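Local coordinates for protein cyclase (Uncultured organism, PDB 5IBZ) that is a member of the cyclase family and may act as an arylformamidase, at residues I237-A251 with L271-L285. Sequence-based numbering, arbitrary orientation. Where two conformers were deposited one is given.
Sequences IHEQRLAGVAADNIA and LLRDLGVYIGEIWWL. With UVW (acetylphosphate), chain F.
The methyl of A246 is the bump and G280 the hollow where strands 244-247 and 278-281 run side by side, a worked example of how parallel neighbours in a central sheet can be fitted closely. With no side chain on G280, A246 CA and G280 CA come within 3.8 Å. A246 CB lies over one face of the W283 indole in a CH-pi contact, 3.6 Å from the centroid of its six-membered ring and 15° off the normal. Parallel hydrogen bonding runs alongside: V245 N to Y278 O, G280 N to V245 O at 2.9 Å, A247 N to G280 O. At the strand end A247 O accepts W283 N, and beyond it N249 O accepts I282 N.

Where the helices lead in, I237 fits between L271 and V277: its CG2, anti to the backbone N, lies 4.1 Å from V277 CG1, while CD1 meets L271 CD2. L275 CD1 rests against H238 CB at 3.8 Å.

At the other end E281 extends past the carbonyl of I250, and its carboxyl group approaches the acetylphosphate, OE2 lying 2.6 Å from O2P; the ligand is hydrogen-bonded to H268, H119 and R69. A water joins D248 OD2 to L285 N; backbone N-H groups of T204 and G205 also hold D248. Strand 199-203 flanks 244-247, antiparallel strand 113-115 flanks 278-281, and helices 233-239 and 266-275 lead into the two strands.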
# COMPACT_ATOMS: atom_id res chain seq x y z
N ILE B 237 26.42 4.97 -27.20
CA ILE B 237 25.86 3.85 -26.45
C ILE B 237 25.54 2.70 -27.39
O ILE B 237 25.80 1.53 -27.08
CB ILE B 237 24.60 4.31 -25.67
CG1 ILE B 237 25.03 5.18 -24.49
CG2 ILE B 237 23.84 3.11 -25.16
CD1 ILE B 237 23.93 6.02 -23.89
N HIS B 238 24.97 3.02 -28.55
CA HIS B 238 24.72 2.01 -29.58
C HIS B 238 25.99 1.34 -30.10
O HIS B 238 26.05 0.10 -30.16
CB HIS B 238 23.96 2.64 -30.76
CG HIS B 238 23.75 1.70 -31.92
ND1 HIS B 238 24.34 1.89 -33.15
CD2 HIS B 238 23.02 0.56 -32.03
CE1 HIS B 238 23.98 0.91 -33.96
NE2 HIS B 238 23.17 0.10 -33.31
N GLU B 239 26.97 2.17 -30.47
CA GLU B 239 28.26 1.73 -30.99
C GLU B 239 28.90 0.70 -30.10
O GLU B 239 29.41 -0.33 -30.57
CB GLU B 239 29.22 2.92 -31.13
CG GLU B 239 28.91 3.83 -32.28
CD GLU B 239 29.64 5.15 -32.21
OE1 GLU B 239 28.96 6.19 -32.40
OE2 GLU B 239 30.88 5.15 -32.01
N GLN B 240 28.87 1.00 -28.80
CA GLN B 240 29.59 0.26 -27.77
C GLN B 240 28.87 -1.02 -27.34
O GLN B 240 29.42 -1.81 -26.57
CB GLN B 240 29.84 1.16 -26.56
CG GLN B 240 30.78 2.33 -26.83
CD GLN B 240 32.18 1.88 -27.19
OE1 GLN B 240 32.71 0.93 -26.61
NE2 GLN B 240 32.80 2.55 -28.15
N ARG B 241 27.66 -1.24 -27.84
CA ARG B 241 26.90 -2.46 -27.58
C ARG B 241 26.74 -2.67 -26.07
O ARG B 241 26.82 -3.79 -25.56
CB ARG B 241 27.55 -3.66 -28.28
CG ARG B 241 27.38 -3.60 -29.79
CD ARG B 241 27.94 -4.84 -30.48
NE ARG B 241 29.39 -4.79 -30.61
CZ ARG B 241 30.15 -5.80 -31.05
NH1 ARG B 241 29.61 -6.97 -31.37
NH2 ARG B 241 31.47 -5.63 -31.15
N LEU B 242 26.48 -1.57 -25.37
CA LEU B 242 26.11 -1.62 -23.96
C LEU B 242 24.74 -2.24 -23.76
O LEU B 242 23.83 -2.01 -24.54
CB LEU B 242 26.12 -0.21 -23.35
CG LEU B 242 27.42 0.55 -23.57
CD1 LEU B 242 27.32 1.92 -23.00
CD2 LEU B 242 28.58 -0.19 -22.94
N ALA B 243 24.57 -2.99 -22.68
CA ALA B 243 23.28 -3.59 -22.33
C ALA B 243 22.37 -2.63 -21.57
O ALA B 243 21.15 -2.72 -21.65
CB ALA B 243 23.49 -4.84 -21.49
N GLY B 244 22.99 -1.76 -20.79
CA GLY B 244 22.24 -0.83 -19.95
C GLY B 244 23.13 0.29 -19.50
O GLY B 244 24.36 0.14 -19.48
N VAL B 245 22.52 1.41 -19.15
CA VAL B 245 23.23 2.59 -18.66
C VAL B 245 22.54 3.05 -17.40
O VAL B 245 21.33 3.30 -17.42
CB VAL B 245 23.23 3.71 -19.70
CG1 VAL B 245 23.98 4.91 -19.22
CG2 VAL B 245 23.84 3.24 -21.02
N ALA B 246 23.30 3.13 -16.32
CA ALA B 246 22.76 3.56 -15.04
C ALA B 246 23.50 4.78 -14.56
O ALA B 246 24.66 4.98 -14.91
CB ALA B 246 22.86 2.48 -14.04
N ALA B 247 22.85 5.56 -13.69
CA ALA B 247 23.47 6.74 -13.12
C ALA B 247 22.97 7.04 -11.71
O ALA B 247 21.94 6.50 -11.26
CB ALA B 247 23.25 7.97 -14.02
N ASP B 248 23.73 7.89 -11.03
CA ASP B 248 23.38 8.38 -9.70
C ASP B 248 22.64 9.73 -9.78
O ASP B 248 22.79 10.59 -8.91
CB ASP B 248 24.64 8.52 -8.86
CG ASP B 248 25.58 9.57 -9.40
OD1 ASP B 248 25.34 9.99 -10.56
OD2 ASP B 248 26.54 9.97 -8.68
N ASN B 249 21.84 9.90 -10.82
CA ASN B 249 20.88 11.00 -10.86
C ASN B 249 19.48 10.39 -10.89
O ASN B 249 19.32 9.18 -10.63
CB ASN B 249 21.14 11.95 -12.03
CG ASN B 249 21.08 11.27 -13.37
OD1 ASN B 249 20.61 10.14 -13.48
ND2 ASN B 249 21.53 11.98 -14.42
N ILE B 250 18.45 11.18 -11.17
CA ILE B 250 17.08 10.68 -11.06
C ILE B 250 16.51 10.31 -12.43
O ILE B 250 15.69 9.39 -12.54
CB ILE B 250 16.13 11.72 -10.40
CG1 ILE B 250 16.80 12.39 -9.19
CG2 ILE B 250 14.84 11.06 -10.00
CD1 ILE B 250 17.31 11.45 -8.10
N ALA B 251 16.95 11.00 -13.48
CA ALA B 251 16.37 10.83 -14.81
C ALA B 251 17.32 10.31 -15.90
O ALA B 251 16.92 10.24 -17.06
CB ALA B 251 15.79 12.15 -15.27
N LEU B 271 16.83 5.44 -26.17
CA LEU B 271 17.39 4.26 -25.52
C LEU B 271 16.37 3.14 -25.37
O LEU B 271 16.61 2.00 -25.77
CB LEU B 271 17.97 4.60 -24.15
CG LEU B 271 19.23 5.46 -24.17
CD1 LEU B 271 19.75 5.62 -22.74
CD2 LEU B 271 20.32 4.95 -25.09
N LEU B 272 15.22 3.45 -24.79
CA LEU B 272 14.25 2.39 -24.49
C LEU B 272 13.57 1.83 -25.74
O LEU B 272 13.59 0.62 -25.95
CB LEU B 272 13.19 2.91 -23.53
CG LEU B 272 13.76 3.27 -22.14
CD1 LEU B 272 12.71 3.99 -21.33
CD2 LEU B 272 14.29 2.08 -21.37
N ARG B 273 13.00 2.70 -26.55
CA ARG B 273 12.30 2.27 -27.75
C ARG B 273 13.21 1.89 -28.92
O ARG B 273 13.04 0.83 -29.51
CB ARG B 273 11.32 3.34 -28.22
CG ARG B 273 10.64 3.00 -29.52
CD ARG B 273 9.90 4.19 -30.04
NE ARG B 273 9.04 3.89 -31.16
CZ ARG B 273 9.36 4.01 -32.44
NH1 ARG B 273 10.59 4.37 -32.80
NH2 ARG B 273 8.45 3.75 -33.37
N ASP B 274 14.14 2.76 -29.28
CA ASP B 274 14.88 2.53 -30.51
C ASP B 274 15.99 1.48 -30.31
O ASP B 274 16.14 0.58 -31.15
CB ASP B 274 15.46 3.85 -31.03
CG ASP B 274 14.39 4.85 -31.42
OD1 ASP B 274 13.31 4.42 -31.86
OD2 ASP B 274 14.62 6.07 -31.30
N LEU B 275 16.77 1.59 -29.24
CA LEU B 275 17.89 0.66 -29.01
C LEU B 275 17.57 -0.55 -28.13
O LEU B 275 18.30 -1.56 -28.16
CB LEU B 275 19.07 1.41 -28.38
CG LEU B 275 19.63 2.61 -29.13
CD1 LEU B 275 20.92 3.08 -28.45
CD2 LEU B 275 19.88 2.29 -30.59
N GLY B 276 16.51 -0.47 -27.33
CA GLY B 276 16.22 -1.51 -26.37
C GLY B 276 17.29 -1.59 -25.28
O GLY B 276 17.58 -2.67 -24.74
N VAL B 277 17.85 -0.44 -24.92
CA VAL B 277 18.87 -0.33 -23.86
C VAL B 277 18.20 0.10 -22.56
O VAL B 277 17.42 1.04 -22.54
CB VAL B 277 19.96 0.66 -24.30
CG1 VAL B 277 20.88 1.04 -23.14
CG2 VAL B 277 20.78 0.07 -25.46
N TYR B 278 18.50 -0.60 -21.47
CA TYR B 278 17.88 -0.37 -20.18
C TYR B 278 18.47 0.85 -19.50
O TYR B 278 19.63 1.20 -19.70
CB TYR B 278 18.04 -1.63 -19.29
CG TYR B 278 17.30 -2.80 -19.89
CD1 TYR B 278 17.87 -3.55 -20.92
CD2 TYR B 278 16.02 -3.13 -19.49
CE1 TYR B 278 17.19 -4.58 -21.51
CE2 TYR B 278 15.33 -4.17 -20.07
CZ TYR B 278 15.91 -4.90 -21.10
OH TYR B 278 15.23 -5.95 -21.69
N ILE B 279 17.63 1.50 -18.70
CA ILE B 279 18.00 2.69 -17.96
C ILE B 279 17.95 2.44 -16.46
O ILE B 279 16.94 1.99 -15.92
CB ILE B 279 17.06 3.87 -18.32
CG1 ILE B 279 17.26 4.29 -19.79
CG2 ILE B 279 17.24 5.02 -17.35
CD1 ILE B 279 16.37 5.39 -20.25
N GLY B 280 19.06 2.74 -15.79
CA GLY B 280 19.16 2.64 -14.35
C GLY B 280 19.25 4.01 -13.71
O GLY B 280 19.93 4.90 -14.22
N GLU B 281 18.51 4.21 -12.62
CA GLU B 281 18.44 5.52 -12.00
C GLU B 281 18.54 5.43 -10.49
O GLU B 281 18.16 4.42 -9.89
CB GLU B 281 17.13 6.24 -12.38
CG GLU B 281 17.08 6.57 -13.86
CD GLU B 281 15.71 6.97 -14.37
OE1 GLU B 281 14.69 6.68 -13.71
OE2 GLU B 281 15.68 7.59 -15.45
N ILE B 282 19.00 6.52 -9.90
CA ILE B 282 19.15 6.68 -8.44
C ILE B 282 20.08 5.62 -7.83
O ILE B 282 19.90 5.14 -6.70
CB ILE B 282 17.78 6.68 -7.68
CG1 ILE B 282 16.65 7.27 -8.55
CG2 ILE B 282 17.96 7.48 -6.40
CD1 ILE B 282 15.32 7.47 -7.81
N TRP B 283 21.12 5.28 -8.56
CA TRP B 283 22.18 4.45 -7.99
C TRP B 283 23.08 5.31 -7.10
O TRP B 283 23.08 6.55 -7.21
CB TRP B 283 22.99 3.77 -9.11
CG TRP B 283 22.24 2.73 -9.91
CD1 TRP B 283 20.91 2.74 -10.24
CD2 TRP B 283 22.78 1.54 -10.50
NE1 TRP B 283 20.59 1.63 -10.99
CE2 TRP B 283 21.72 0.87 -11.16
CE3 TRP B 283 24.06 0.96 -10.52
CZ2 TRP B 283 21.91 -0.32 -11.85
CZ3 TRP B 283 24.24 -0.23 -11.20
CH2 TRP B 283 23.18 -0.85 -11.85
N TRP B 284 23.82 4.67 -6.20
CA TRP B 284 24.69 5.35 -5.25
C TRP B 284 26.12 4.93 -5.53
O TRP B 284 26.48 3.76 -5.35
CB TRP B 284 24.33 5.00 -3.80
CG TRP B 284 25.21 5.74 -2.82
CD1 TRP B 284 26.34 5.27 -2.22
CD2 TRP B 284 25.02 7.08 -2.36
NE1 TRP B 284 26.88 6.25 -1.42
CE2 TRP B 284 26.09 7.37 -1.49
CE3 TRP B 284 24.06 8.08 -2.62
CZ2 TRP B 284 26.21 8.60 -0.84
CZ3 TRP B 284 24.19 9.30 -1.98
CH2 TRP B 284 25.26 9.55 -1.11
N LEU B 285 26.93 5.88 -5.99
CA LEU B 285 28.24 5.55 -6.54
C LEU B 285 29.42 6.14 -5.79
O LEU B 285 30.56 5.95 -6.20
CB LEU B 285 28.27 6.01 -8.00
CG LEU B 285 27.19 5.36 -8.88
CD1 LEU B 285 27.27 5.88 -10.31
CD2 LEU B 285 27.28 3.85 -8.86
C1 UVW F . 10.87 10.84 -15.16
O1 UVW F . 9.99 10.36 -14.52
C1M UVW F . 10.81 12.31 -15.56
O2 UVW F . 11.96 10.07 -15.56
P UVW F . 12.07 8.45 -15.32
O1P UVW F . 10.79 7.75 -15.73
O2P UVW F . 13.23 7.99 -16.17
O3P UVW F . 12.35 8.12 -13.88
O HOH W 1 26.82 8.71 -6.32